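Local structure of uncharacterized protein (Thermus thermophilus HB8, 6SCE) at residues Ala583-Trp592 and Pro601-Gly611; Val545-Trp553 and Ala626-Arg634. The protein is a Type III CRISPR defence DNA nuclease that is activated by cyclic oligoadenylate. One frame throughout, in Å; residues are numbered along the deposited sequence. Where two conformers were deposited one is given.

Overall arrangement
From the N terminus the chain reaches the hairpin 545-553, made of strands 541-548 and 551-558, then helix 561-579, and enters contact 1 at strand 584-592. Contact 1 closes a short loop of eight residues without helix or strand, pairing 583-592 with 601-611. After strand 617-618 and helix 623-627, segment 626-634 returns to the hairpin and completes contact 2. Contact 1 is therefore nested inside the loop closed by contact 2. Both reach the same mixed sheet, where strands 551-558 and 584-592 are neighbours. R584 joins them: its backbone N probably bonds L552 O, and its NH1 bonds N630 O.

Contact 1: residues Ala583-Trp592 and Pro601-Gly611; sequences ARGLMVARRW and PNLVYMALEGG
G585 to A589 run beside L603 to A607 as parallel strands, their axes 4.6 Å apart at closest approach and inclined by 23°. G585, M587 and A589 each give their N-H and take a donor at their carbonyl, forming a ladder from G585 N to N602 O (2.9 Å) up to L608 N on A589 O. Both chains then turn a corner together, and the pairing continues with E609 N on R590 O and W592 N on E609 O. Beside L603 a side chain on G585 would collide with CD2. On the face of M587 and Y605, CG of M587 lies over the tyrosine ring, 4.2 Å from its centroid, in a CH-pi contact; with chi1 at -44°, that CG stands opposite its carbonyl carbon, and further bends at chi2 and chi3 set SE and CE farther from the ring. W592 reaches the same tyrosine from beyond the corner, its CH2 3.8 Å from Y605 CD2, the ring planes inclined at 77°. On the other face, CD1 of L586 touches SE of selenomethionine M606 at 3.6 Å, and V588 CG1 meets L608 CD1 at 3.9 Å. At the end of the pairing the R591 guanidinium lays one face on CB of E609, CZ 3.3 Å from it, but the charged ends stay apart, and R591 NE is buried without a partner. N602 ND2 bonds A572 O of helix 561-579. That helix packs against Y605 and W592, helix 499-513 against L586, V588 and L608, and strand 551-558 flanks 584-592, placing the pair within an alpha/beta/alpha sandwich.

Contact 2: residues Val545-Trp553 and Ala626-Arg634; sequences VFFHRGALW and ALSRNPAPR
W553 and L627 form the tight part of the contact: CD2 of L627 sits over the six-membered ring, 4.2 Å from its centroid and 27° off the normal, a CH-pi contact. L627 brings this methyl inward with CG opposite its carbonyl carbon (chi1 -52°). CZ of F546 lies over the same face of the indole, and A632 CB approaches CZ2 obliquely from the other side of the ring plane at 3.9 Å. A632 CB also meets A551 CB at 3.8 Å. The cis peptide before P633 accompanies a close fit of its ring against the hairpin turn, where CD comes within 3.0 Å of R549 O, a buried carbonyl without a partner. R549 leads its guanidinium away from 626-634 to a salt bridge with D406. Water 2, in the plane of the indole at its edge, accepts from W553 NE1 at 2.9 Å and donates to H548 O and A632 O, so three bonds hold it. With an alanine at W553, the L627 methyl would probably be left over a gap and the water without its N-H donor. The other side is loose: from S628 to P631 the chain swings away from the hairpin, much of it toward solvent. No direct hydrogen bond joins the segments, so the contact rests on apolar packing and one bridging water. G550 O bonds an adenine amino group of the bound RNA and P633 packs on an adenine base, consistent with this junction of the sheet helping to line the site of that RNA, probably the cyclic oligoadenylate activator.

Contact 1: residues Ala583-Trp592 and Pro601-Gly611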
ATOM      1  N   ALA A 583      -3.998   6.532  -3.298  1.00 30.26           N
ATOM      2  CA  ALA A 583      -3.450   7.686  -3.998  1.00 30.01           C
ATOM      3  C   ALA A 583      -3.873   7.662  -5.471  1.00 30.96           C
ATOM      4  O   ALA A 583      -4.219   6.614  -6.032  1.00 31.84           O
ATOM      5  CB  ALA A 583      -1.929   7.714  -3.871  1.00 29.91           C
ATOM      6  N   ARG A 584      -3.832   8.828  -6.105  1.00 33.46           N
ATOM      7  CA  ARG A 584      -4.157   8.910  -7.522  1.00 35.89           C
ATOM      8  C   ARG A 584      -3.175   9.821  -8.233  1.00 33.83           C
ATOM      9  O   ARG A 584      -2.444  10.577  -7.603  1.00 30.46           O
ATOM     10  CB  ARG A 584      -5.573   9.468  -7.726  1.00 40.47           C
ATOM     11  CG  ARG A 584      -6.684   8.694  -7.037  1.00 43.11           C
ATOM     12  CD  ARG A 584      -6.925   7.332  -7.656  1.00 46.93           C
ATOM     13  NE  ARG A 584      -7.952   6.615  -6.893  1.00 51.18           N
ATOM     14  CZ  ARG A 584      -9.270   6.770  -7.046  1.00 57.79           C
ATOM     15  NH1 ARG A 584      -9.772   7.599  -7.971  1.00 57.93           N
ATOM     16  NH2 ARG A 584     -10.105   6.079  -6.266  1.00 56.51           N
ATOM     17  N   GLY A 585      -3.180   9.738  -9.557  1.00 33.28           N
ATOM     18  CA  GLY A 585      -2.336  10.607 -10.368  1.00 35.84           C
ATOM     19  C   GLY A 585      -3.252  11.436 -11.260  1.00 34.95           C
ATOM     20  O   GLY A 585      -4.146  10.894 -11.891  1.00 39.58           O
ATOM     21  N   LEU A 586      -3.043  12.744 -11.273  1.00 36.07           N
ATOM     22  CA  LEU A 586      -3.809  13.626 -12.147  1.00 36.82           C
ATOM     23  C   LEU A 586      -2.941  13.919 -13.370  1.00 37.44           C
ATOM     24  O   LEU A 586      -1.843  14.441 -13.242  1.00 37.10           O
ATOM     25  CB  LEU A 586      -4.175  14.904 -11.421  1.00 38.71           C
ATOM     26  CG  LEU A 586      -5.080  15.862 -12.206  1.00 39.71           C
ATOM     27  CD1 LEU A 586      -6.440  15.236 -12.432  1.00 44.82           C
ATOM     28  CD2 LEU A 586      -5.185  17.185 -11.458  1.00 40.29           C
HETATM   29  N   MSE A 587      -3.442  13.552 -14.542  1.00 38.32           N
HETATM   30  CA  MSE A 587      -2.679  13.665 -15.779  1.00 41.86           C
HETATM   31  C   MSE A 587      -3.358  14.746 -16.580  1.00 42.40           C
HETATM   32  O   MSE A 587      -4.511  14.581 -16.976  1.00 46.50           O
HETATM   33  CB  MSE A 587      -2.710  12.332 -16.529  1.00 44.65           C
HETATM   34  CG  MSE A 587      -2.496  11.118 -15.630  1.00 46.31           C
HETATM   35 SE   MSE A 587      -0.596  11.041 -15.140  1.00 44.00          SE
HETATM   36  CE  MSE A 587       0.125  10.320 -16.815  1.00 44.27           C
ATOM     37  N   VAL A 588      -2.672  15.869 -16.788  1.00 43.23           N
ATOM     38  CA  VAL A 588      -3.272  17.040 -17.463  1.00 47.43           C
ATOM     39  C   VAL A 588      -2.493  17.405 -18.724  1.00 47.67           C
ATOM     40  O   VAL A 588      -1.267  17.653 -18.677  1.00 44.97           O
ATOM     41  CB  VAL A 588      -3.301  18.303 -16.564  1.00 48.62           C
ATOM     42  CG1 VAL A 588      -4.042  19.460 -17.264  1.00 48.66           C
ATOM     43  CG2 VAL A 588      -3.954  17.998 -15.226  1.00 44.76           C
ATOM     44  N   ALA A 589      -3.207  17.447 -19.843  1.00 52.08           N
ATOM     45  CA  ALA A 589      -2.638  17.878 -21.123  1.00 52.05           C
ATOM     46  C   ALA A 589      -3.172  19.252 -21.516  1.00 54.88           C
ATOM     47  O   ALA A 589      -4.345  19.550 -21.321  1.00 50.43           O
ATOM     48  CB  ALA A 589      -2.965  16.872 -22.214  1.00 54.89           C
ATOM     49  N   ARG A 590      -2.308  20.093 -22.072  1.00 58.07           N
ATOM     50  CA  ARG A 590      -2.765  21.331 -22.710  1.00 61.78           C
ATOM     51  C   ARG A 590      -3.776  20.986 -23.801  1.00 59.59           C
ATOM     52  O   ARG A 590      -4.891  21.519 -23.814  1.00 54.81           O
ATOM     53  CB  ARG A 590      -1.584  22.096 -23.309  1.00 65.58           C
ATOM     54  CG  ARG A 590      -1.938  23.498 -23.766  1.00 69.60           C
ATOM     55  CD  ARG A 590      -0.901  24.059 -24.727  1.00 72.32           C
ATOM     56  NE  ARG A 590      -1.513  25.042 -25.617  1.00 76.77           N
ATOM     57  CZ  ARG A 590      -2.096  24.772 -26.785  1.00 75.07           C
ATOM     58  NH1 ARG A 590      -2.617  25.769 -27.493  1.00 79.20           N
ATOM     59  NH2 ARG A 590      -2.161  23.531 -27.258  1.00 74.11           N
ATOM     60  N   ARG A 591      -3.384  20.058 -24.678  1.00 62.01           N
ATOM     61  CA  ARG A 591      -4.229  19.610 -25.789  1.00 68.85           C
ATOM     62  C   ARG A 591      -4.322  18.080 -25.876  1.00 62.28           C
ATOM     63  O   ARG A 591      -3.317  17.397 -26.080  1.00 57.93           O
ATOM     64  CB  ARG A 591      -3.676  20.163 -27.114  1.00 75.65           C
ATOM     65  CG  ARG A 591      -4.640  20.102 -28.302  1.00 80.76           C
ATOM     66  CD  ARG A 591      -5.846  21.036 -28.191  1.00 84.71           C
ATOM     67  NE  ARG A 591      -5.492  22.416 -27.832  1.00 90.40           N
ATOM     68  CZ  ARG A 591      -6.171  23.512 -28.191  1.00 90.38           C
ATOM     69  NH1 ARG A 591      -7.272  23.440 -28.940  1.00 89.28           N
ATOM     70  NH2 ARG A 591      -5.737  24.702 -27.786  1.00 87.31           N
ATOM     71  N   TRP A 592      -5.532  17.547 -25.744  1.00 61.55           N
ATOM     72  CA  TRP A 592      -5.768  16.131 -26.004  1.00 66.75           C
ATOM     73  C   TRP A 592      -6.188  15.930 -27.458  1.00 70.76           C
ATOM     74  O   TRP A 592      -7.068  16.634 -27.950  1.00 67.75           O
ATOM     75  CB  TRP A 592      -6.851  15.555 -25.080  1.00 67.89           C
ATOM     76  CG  TRP A 592      -6.810  14.050 -25.076  1.00 73.00           C
ATOM     77  CD1 TRP A 592      -7.383  13.206 -25.990  1.00 72.92           C
ATOM     78  CD2 TRP A 592      -6.122  13.214 -24.139  1.00 72.74           C
ATOM     79  NE1 TRP A 592      -7.103  11.899 -25.671  1.00 73.15           N
ATOM     80  CE2 TRP A 592      -6.327  11.875 -24.541  1.00 73.85           C
ATOM     81  CE3 TRP A 592      -5.354  13.466 -23.000  1.00 70.17           C
ATOM     82  CZ2 TRP A 592      -5.790  10.793 -23.840  1.00 70.69           C
ATOM     83  CZ3 TRP A 592      -4.826  12.392 -22.305  1.00 69.97           C
ATOM     84  CH2 TRP A 592      -5.044  11.073 -22.729  1.00 69.65           C
ATOM     85  N   PRO A 601      -6.526   2.420 -13.450  1.00 57.08           N
ATOM     86  CA  PRO A 601      -7.333   2.438 -12.224  1.00 57.73           C
ATOM     87  C   PRO A 601      -6.999   3.561 -11.230  1.00 50.19           C
ATOM     88  O   PRO A 601      -7.878   3.983 -10.484  1.00 51.83           O
ATOM     89  CB  PRO A 601      -7.040   1.074 -11.576  1.00 59.10           C
ATOM     90  CG  PRO A 601      -6.530   0.213 -12.684  1.00 61.75           C
ATOM     91  CD  PRO A 601      -5.818   1.142 -13.627  1.00 59.43           C
ATOM     92  N   ASN A 602      -5.758   4.025 -11.201  1.00 41.55           N
ATOM     93  CA  ASN A 602      -5.387   5.085 -10.251  1.00 42.45           C
ATOM     94  C   ASN A 602      -5.005   6.412 -10.894  1.00 39.36           C
ATOM     95  O   ASN A 602      -4.541   7.305 -10.203  1.00 38.53           O
ATOM     96  CB  ASN A 602      -4.306   4.610  -9.261  1.00 41.24           C
ATOM     97  CG  ASN A 602      -2.939   4.448  -9.885  1.00 41.87           C
ATOM     98  OD1 ASN A 602      -2.781   4.504 -11.096  1.00 43.63           O
ATOM     99  ND2 ASN A 602      -1.923   4.215  -9.035  1.00 42.03           N
ATOM    100  N   LEU A 603      -5.212   6.560 -12.194  1.00 40.17           N
ATOM    101  CA  LEU A 603      -4.942   7.856 -12.852  1.00 40.98           C
ATOM    102  C   LEU A 603      -6.228   8.480 -13.383  1.00 43.60           C
ATOM    103  O   LEU A 603      -7.170   7.762 -13.701  1.00 44.36           O
ATOM    104  CB  LEU A 603      -3.941   7.693 -13.978  1.00 39.66           C
ATOM    105  CG  LEU A 603      -2.648   6.959 -13.626  1.00 41.05           C
ATOM    106  CD1 LEU A 603      -1.779   6.793 -14.865  1.00 41.96           C
ATOM    107  CD2 LEU A 603      -1.889   7.712 -12.542  1.00 39.28           C
ATOM    108  N   VAL A 604      -6.256   9.811 -13.432  1.00 41.00           N
ATOM    109  CA  VAL A 604      -7.386  10.587 -13.951  1.00 44.01           C
ATOM    110  C   VAL A 604      -6.803  11.499 -15.043  1.00 45.78           C
ATOM    111  O   VAL A 604      -5.760  12.121 -14.846  1.00 43.12           O
ATOM    112  CB  VAL A 604      -8.053  11.430 -12.836  1.00 45.34           C
ATOM    113  CG1 VAL A 604      -9.134  12.356 -13.390  1.00 46.97           C
ATOM    114  CG2 VAL A 604      -8.638  10.528 -11.761  1.00 44.15           C
ATOM    115  N   TYR A 605      -7.457  11.533 -16.201  1.00 46.70           N
ATOM    116  CA  TYR A 605      -6.953  12.258 -17.364  1.00 48.28           C
ATOM    117  C   TYR A 605      -7.808  13.486 -17.635  1.00 49.99           C
ATOM    118  O   TYR A 605      -9.035  13.382 -17.739  1.00 47.00           O
ATOM    119  CB  TYR A 605      -6.967  11.354 -18.583  1.00 47.99           C
ATOM    120  CG  TYR A 605      -5.920  10.280 -18.509  1.00 48.87           C
ATOM    121  CD1 TYR A 605      -6.186   9.059 -17.897  1.00 48.66           C
ATOM    122  CD2 TYR A 605      -4.661  10.492 -19.027  1.00 48.49           C
ATOM    123  CE1 TYR A 605      -5.216   8.074 -17.833  1.00 49.19           C
ATOM    124  CE2 TYR A 605      -3.689   9.518 -18.968  1.00 52.80           C
ATOM    125  CZ  TYR A 605      -3.968   8.312 -18.367  1.00 48.42           C
ATOM    126  OH  TYR A 605      -2.981   7.359 -18.319  1.00 50.33           O
HETATM  127  N   MSE A 606      -7.158  14.643 -17.743  1.00 48.11           N
HETATM  128  CA  MSE A 606      -7.861  15.900 -18.014  1.00 49.78           C
HETATM  129  C   MSE A 606      -7.139  16.707 -19.055  1.00 48.33           C
HETATM  130  O   MSE A 606      -5.961  16.460 -19.367  1.00 48.70           O
HETATM  131  CB  MSE A 606      -7.962  16.736 -16.744  1.00 48.76           C
HETATM  132  CG  MSE A 606      -8.727  16.002 -15.652  1.00 47.97           C
HETATM  133 SE   MSE A 606      -8.986  17.207 -14.148  1.00 50.51          SE
HETATM  134  CE  MSE A 606     -10.655  18.127 -14.715  1.00 54.82           C
ATOM    135  N   ALA A 607      -7.839  17.698 -19.607  1.00 53.22           N
ATOM    136  CA  ALA A 607      -7.247  18.547 -20.631  1.00 56.33           C
ATOM    137  C   ALA A 607      -7.870  19.942 -20.681  1.00 55.57           C
ATOM    138  O   ALA A 607      -9.067  20.117 -20.441  1.00 52.17           O
ATOM    139  CB  ALA A 607      -7.341  17.869 -21.989  1.00 58.54           C
ATOM    140  N   LEU A 608      -7.029  20.928 -20.978  1.00 58.98           N
ATOM    141  CA  LEU A 608      -7.479  22.306 -21.149  1.00 60.42           C
ATOM    142  C   LEU A 608      -8.373  22.390 -22.389  1.00 61.48           C
ATOM    143  O   LEU A 608      -9.466  22.966 -22.334  1.00 62.35           O
ATOM    144  CB  LEU A 608      -6.296  23.275 -21.230  1.00 59.16           C
ATOM    145  CG  LEU A 608      -5.787  23.800 -19.885  1.00 60.71           C
ATOM    146  CD1 LEU A 608      -5.375  22.662 -18.961  1.00 61.18           C
ATOM    147  CD2 LEU A 608      -4.621  24.760 -20.077  1.00 59.15           C
ATOM    148  N   GLU A 609      -7.915  21.788 -23.487  1.00 64.77           N
ATOM    149  CA  GLU A 609      -8.743  21.613 -24.684  1.00 68.82           C
ATOM    150  C   GLU A 609      -8.653  20.188 -25.213  1.00 65.84           C
ATOM    151  O   GLU A 609      -7.626  19.522 -25.065  1.00 65.47           O
ATOM    152  CB  GLU A 609      -8.310  22.578 -25.793  1.00 69.11           C
ATOM    153  CG  GLU A 609      -8.456  24.057 -25.468  1.00 71.23           C
ATOM    154  CD  GLU A 609      -9.894  24.497 -25.240  1.00 74.05           C
ATOM    155  OE1 GLU A 609     -10.837  23.769 -25.635  1.00 76.53           O
ATOM    156  OE2 GLU A 609     -10.084  25.585 -24.656  1.00 75.04           O
ATOM    157  N   GLY A 610      -9.736  19.729 -25.833  1.00 67.53           N
ATOM    158  CA  GLY A 610      -9.741  18.452 -26.536  1.00 66.37           C
ATOM    159  C   GLY A 610     -10.230  17.300 -25.685  1.00 70.11           C
ATOM    160  O   GLY A 610     -10.503  17.449 -24.491  1.00 64.34           O
ATOM    161  N   GLY A 611     -10.366  16.145 -26.322  1.00 73.80           N
ATOM    162  CA  GLY A 611     -10.769  14.935 -25.629  1.00 77.77           C
ATOM    163  C   GLY A 611     -12.193  14.888 -25.094  1.00 80.48           C
ATOM    164  O   GLY A 611     -12.534  13.961 -24.357  1.00 79.38           O
TER
HETATM  165  O   HOH W   1      -2.728   4.225  -5.825  1.00 33.12           O

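Contact 2: residues Val545-Trp553 and Ala626-Arg634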
ATOM      1  N   VAL A 545       1.632  18.309  -6.591  1.00 36.47           N
ATOM      2  CA  VAL A 545       1.115  17.350  -5.631  0.50 36.05           C
ATOM      3  C   VAL A 545       0.019  18.029  -4.815  1.00 36.08           C
ATOM      4  O   VAL A 545       0.087  19.221  -4.505  1.00 34.94           O
ATOM      5  CB  VAL A 545       2.246  16.736  -4.764  0.50 36.39           C
ATOM      6  CG1 VAL A 545       2.966  17.795  -3.938  0.50 37.96           C
ATOM      7  CG2 VAL A 545       1.735  15.611  -3.871  0.50 37.16           C
ATOM      8  N   PHE A 546      -1.025  17.263  -4.516  1.00 36.77           N
ATOM      9  CA  PHE A 546      -2.048  17.753  -3.609  1.00 38.00           C
ATOM     10  C   PHE A 546      -2.539  16.629  -2.698  1.00 39.53           C
ATOM     11  O   PHE A 546      -2.434  15.430  -3.037  1.00 36.92           O
ATOM     12  CB  PHE A 546      -3.195  18.522  -4.324  1.00 37.82           C
ATOM     13  CG  PHE A 546      -4.004  17.718  -5.300  1.00 37.56           C
ATOM     14  CD1 PHE A 546      -3.607  17.605  -6.623  1.00 37.65           C
ATOM     15  CD2 PHE A 546      -5.223  17.169  -4.924  1.00 41.11           C
ATOM     16  CE1 PHE A 546      -4.377  16.895  -7.536  1.00 42.12           C
ATOM     17  CE2 PHE A 546      -6.006  16.467  -5.828  1.00 40.08           C
ATOM     18  CZ  PHE A 546      -5.579  16.318  -7.134  1.00 41.10           C
ATOM     19  N   PHE A 547      -3.045  17.036  -1.536  1.00 40.26           N
ATOM     20  CA  PHE A 547      -3.571  16.107  -0.538  1.00 40.00           C
ATOM     21  C   PHE A 547      -5.009  16.515  -0.232  1.00 39.48           C
ATOM     22  O   PHE A 547      -5.278  17.686   0.010  1.00 39.62           O
ATOM     23  CB  PHE A 547      -2.690  16.131   0.712  1.00 41.66           C
ATOM     24  CG  PHE A 547      -3.127  15.171   1.773  1.00 45.10           C
ATOM     25  CD1 PHE A 547      -3.104  13.812   1.544  1.00 44.22           C
ATOM     26  CD2 PHE A 547      -3.594  15.637   3.002  1.00 53.03           C
ATOM     27  CE1 PHE A 547      -3.538  12.918   2.507  1.00 50.71           C
ATOM     28  CE2 PHE A 547      -4.011  14.747   3.977  1.00 51.39           C
ATOM     29  CZ  PHE A 547      -3.984  13.387   3.727  1.00 52.01           C
ATOM     30  N   HIS A 548      -5.940  15.566  -0.312  1.00 38.20           N
ATOM     31  CA  HIS A 548      -7.319  15.880   0.017  1.00 39.49           C
ATOM     32  C   HIS A 548      -7.973  14.686   0.686  1.00 37.99           C
ATOM     33  O   HIS A 548      -8.141  13.651   0.065  1.00 35.54           O
ATOM     34  CB  HIS A 548      -8.096  16.271  -1.239  1.00 41.42           C
ATOM     35  CG  HIS A 548      -9.469  16.793  -0.954  1.00 40.87           C
ATOM     36  ND1 HIS A 548      -9.701  17.792  -0.036  1.00 40.32           N
ATOM     37  CD2 HIS A 548     -10.679  16.457  -1.466  1.00 41.46           C
ATOM     38  CE1 HIS A 548     -11.002  18.036   0.021  1.00 39.80           C
ATOM     39  NE2 HIS A 548     -11.615  17.243  -0.838  1.00 41.37           N
ATOM     40  N   ARG A 549      -8.297  14.837   1.963  1.00 39.88           N
ATOM     41  CA  ARG A 549      -9.116  13.860   2.696  1.00 38.87           C
ATOM     42  C   ARG A 549      -8.619  12.408   2.736  1.00 34.06           C
ATOM     43  O   ARG A 549      -9.418  11.495   2.663  1.00 35.38           O
ATOM     44  CB  ARG A 549     -10.542  13.904   2.153  1.00 38.46           C
ATOM     45  CG  ARG A 549     -11.157  15.291   2.361  1.00 44.47           C
ATOM     46  CD  ARG A 549     -12.638  15.319   2.075  1.00 40.83           C
ATOM     47  NE  ARG A 549     -13.412  14.360   2.874  1.00 44.21           N
ATOM     48  CZ  ARG A 549     -13.803  14.526   4.139  1.00 48.03           C
ATOM     49  NH1 ARG A 549     -13.483  15.609   4.842  1.00 48.01           N
ATOM     50  NH2 ARG A 549     -14.522  13.574   4.717  1.00 49.03           N
ATOM     51  N   GLY A 550      -7.317  12.183   2.873  1.00 38.53           N
ATOM     52  CA  GLY A 550      -6.784  10.794   2.971  1.00 36.64           C
ATOM     53  C   GLY A 550      -6.357  10.141   1.659  1.00 39.14           C
ATOM     54  O   GLY A 550      -6.145   8.875   1.575  1.00 34.39           O
ATOM     55  N   ALA A 551      -6.249  10.981   0.625  1.00 37.77           N
ATOM     56  CA  ALA A 551      -5.652  10.555  -0.639  1.00 36.16           C
ATOM     57  C   ALA A 551      -4.634  11.594  -1.094  1.00 35.45           C
ATOM     58  O   ALA A 551      -4.919  12.794  -1.154  1.00 35.74           O
ATOM     59  CB  ALA A 551      -6.705  10.325  -1.697  1.00 37.16           C
ATOM     60  N   LEU A 552      -3.421  11.122  -1.355  1.00 35.61           N
ATOM     61  CA  LEU A 552      -2.382  11.940  -1.972  1.00 32.28           C
ATOM     62  C   LEU A 552      -2.502  11.829  -3.488  1.00 31.16           C
ATOM     63  O   LEU A 552      -2.807  10.756  -4.025  1.00 30.71           O
ATOM     64  CB  LEU A 552      -0.994  11.455  -1.551  1.00 33.61           C
ATOM     65  CG  LEU A 552       0.154  12.420  -1.845  1.00 32.55           C
ATOM     66  CD1 LEU A 552      -0.004  13.733  -1.133  1.00 34.22           C
ATOM     67  CD2 LEU A 552       1.442  11.752  -1.387  1.00 36.78           C
ATOM     68  N   TRP A 553      -2.256  12.943  -4.174  1.00 32.74           N
ATOM     69  CA  TRP A 553      -2.306  12.994  -5.639  1.00 32.06           C
ATOM     70  C   TRP A 553      -1.004  13.583  -6.149  1.00 32.39           C
ATOM     71  O   TRP A 553      -0.540  14.592  -5.623  1.00 33.43           O
ATOM     72  CB  TRP A 553      -3.425  13.922  -6.131  1.00 35.36           C
ATOM     73  CG  TRP A 553      -4.831  13.464  -5.883  1.00 33.98           C
ATOM     74  CD1 TRP A 553      -5.481  13.422  -4.688  1.00 35.83           C
ATOM     75  CD2 TRP A 553      -5.780  13.068  -6.870  1.00 34.87           C
ATOM     76  NE1 TRP A 553      -6.771  12.963  -4.863  1.00 35.21           N
ATOM     77  CE2 TRP A 553      -6.983  12.758  -6.195  1.00 35.37           C
ATOM     78  CE3 TRP A 553      -5.731  12.935  -8.265  1.00 34.34           C
ATOM     79  CZ2 TRP A 553      -8.123  12.320  -6.865  1.00 35.31           C
ATOM     80  CZ3 TRP A 553      -6.844  12.479  -8.920  1.00 36.95           C
ATOM     81  CH2 TRP A 553      -8.034  12.169  -8.219  1.00 36.90           C
ATOM     82  N   ALA A 626     -14.324  15.229 -12.387  1.00 68.10           N
ATOM     83  CA  ALA A 626     -13.186  14.318 -12.569  1.00 68.50           C
ATOM     84  C   ALA A 626     -12.701  13.696 -11.255  1.00 68.92           C
ATOM     85  O   ALA A 626     -12.490  12.486 -11.190  1.00 67.35           O
ATOM     86  CB  ALA A 626     -12.031  15.028 -13.259  1.00 68.01           C
ATOM     87  N   LEU A 627     -12.535  14.519 -10.220  1.00 67.34           N
ATOM     88  CA  LEU A 627     -12.053  14.038  -8.922  1.00 68.76           C
ATOM     89  C   LEU A 627     -13.081  13.179  -8.146  1.00 73.44           C
ATOM     90  O   LEU A 627     -12.714  12.547  -7.157  1.00 73.36           O
ATOM     91  CB  LEU A 627     -11.592  15.207  -8.031  1.00 63.97           C
ATOM     92  CG  LEU A 627     -10.581  16.215  -8.597  1.00 62.04           C
ATOM     93  CD1 LEU A 627     -10.129  17.195  -7.528  1.00 59.01           C
ATOM     94  CD2 LEU A 627      -9.377  15.535  -9.229  1.00 61.38           C
ATOM     95  N   SER A 628     -14.350  13.164  -8.571  1.00 74.45           N
ATOM     96  CA  SER A 628     -15.382  12.362  -7.885  1.00 76.97           C
ATOM     97  C   SER A 628     -16.066  11.298  -8.757  1.00 76.77           C
ATOM     98  O   SER A 628     -17.050  10.695  -8.320  1.00 80.32           O
ATOM     99  CB  SER A 628     -16.445  13.274  -7.256  1.00 76.85           C
ATOM    100  OG  SER A 628     -17.243  13.909  -8.242  1.00 81.28           O
ATOM    101  N   ARG A 629     -15.557  11.056  -9.969  1.00 74.90           N
ATOM    102  CA  ARG A 629     -16.055   9.949 -10.800  1.00 76.61           C
ATOM    103  C   ARG A 629     -15.806   8.624 -10.080  1.00 78.04           C
ATOM    104  O   ARG A 629     -16.708   7.784  -9.988  1.00 80.06           O
ATOM    105  CB  ARG A 629     -15.384   9.933 -12.177  1.00 73.91           C
ATOM    106  N   ASN A 630     -14.574   8.455  -9.584  1.00 75.95           N
ATOM    107  CA  ASN A 630     -14.204   7.379  -8.638  1.00 72.33           C
ATOM    108  C   ASN A 630     -13.571   8.050  -7.416  1.00 63.53           C
ATOM    109  O   ASN A 630     -12.351   8.244  -7.387  1.00 59.36           O
ATOM    110  CB  ASN A 630     -13.205   6.392  -9.264  1.00 74.83           C
ATOM    111  CG  ASN A 630     -13.783   5.636 -10.455  1.00 80.94           C
ATOM    112  OD1 ASN A 630     -14.961   5.272 -10.468  1.00 77.84           O
ATOM    113  ND2 ASN A 630     -12.943   5.388 -11.463  1.00 83.03           N
ATOM    114  N   PRO A 631     -14.388   8.416  -6.410  1.00 57.94           N
ATOM    115  CA  PRO A 631     -13.897   9.240  -5.290  1.00 57.31           C
ATOM    116  C   PRO A 631     -12.651   8.672  -4.583  1.00 53.18           C
ATOM    117  O   PRO A 631     -12.560   7.466  -4.374  1.00 50.69           O
ATOM    118  CB  PRO A 631     -15.091   9.280  -4.328  1.00 59.10           C
ATOM    119  CG  PRO A 631     -16.290   9.005  -5.182  1.00 60.68           C
ATOM    120  CD  PRO A 631     -15.822   8.089  -6.274  1.00 60.55           C
ATOM    121  N   ALA A 632     -11.700   9.546  -4.264  1.00 49.28           N
ATOM    122  CA  ALA A 632     -10.478   9.179  -3.556  1.00 47.45           C
ATOM    123  C   ALA A 632     -10.465   9.953  -2.255  1.00 46.06           C
ATOM    124  O   ALA A 632     -10.650  11.170  -2.285  1.00 47.77           O
ATOM    125  CB  ALA A 632      -9.252   9.550  -4.386  1.00 48.30           C
ATOM    126  N   PRO A 633     -10.220   9.299  -1.113  1.00 42.22           N
ATOM    127  CA  PRO A 633      -9.982   7.839  -0.988  1.00 43.88           C
ATOM    128  C   PRO A 633     -11.280   7.032  -0.974  1.00 46.20           C
ATOM    129  O   PRO A 633     -12.336   7.592  -0.699  1.00 47.70           O
ATOM    130  CB  PRO A 633      -9.330   7.733   0.392  1.00 41.91           C
ATOM    131  CG  PRO A 633     -10.002   8.810   1.168  1.00 41.94           C
ATOM    132  CD  PRO A 633     -10.173   9.967   0.195  1.00 40.52           C
ATOM    133  N   ARG A 634     -11.205   5.733  -1.247  1.00 47.53           N
ATOM    134  CA  ARG A 634     -12.401   4.875  -1.252  1.00 50.54           C
ATOM    135  C   ARG A 634     -12.817   4.550   0.172  1.00 49.80           C
ATOM    136  O   ARG A 634     -11.963   4.350   1.040  1.00 48.25           O
ATOM    137  CB  ARG A 634     -12.145   3.572  -2.007  1.00 52.59           C
ATOM    138  CG  ARG A 634     -11.812   3.777  -3.477  1.00 57.84           C
ATOM    139  CD  ARG A 634     -11.550   2.462  -4.197  1.00 60.77           C
ATOM    140  NE  ARG A 634     -10.120   2.165  -4.357  1.00 65.90           N
ATOM    141  CZ  ARG A 634      -9.381   1.394  -3.555  1.00 62.89           C
ATOM    142  NH1 ARG A 634      -8.096   1.205  -3.838  1.00 58.71           N
ATOM    143  NH2 ARG A 634      -9.899   0.831  -2.462  1.00 66.44           N
TER
HETATM  144  O   HOH W   2      -8.647  13.072  -2.676  1.00 40.25           O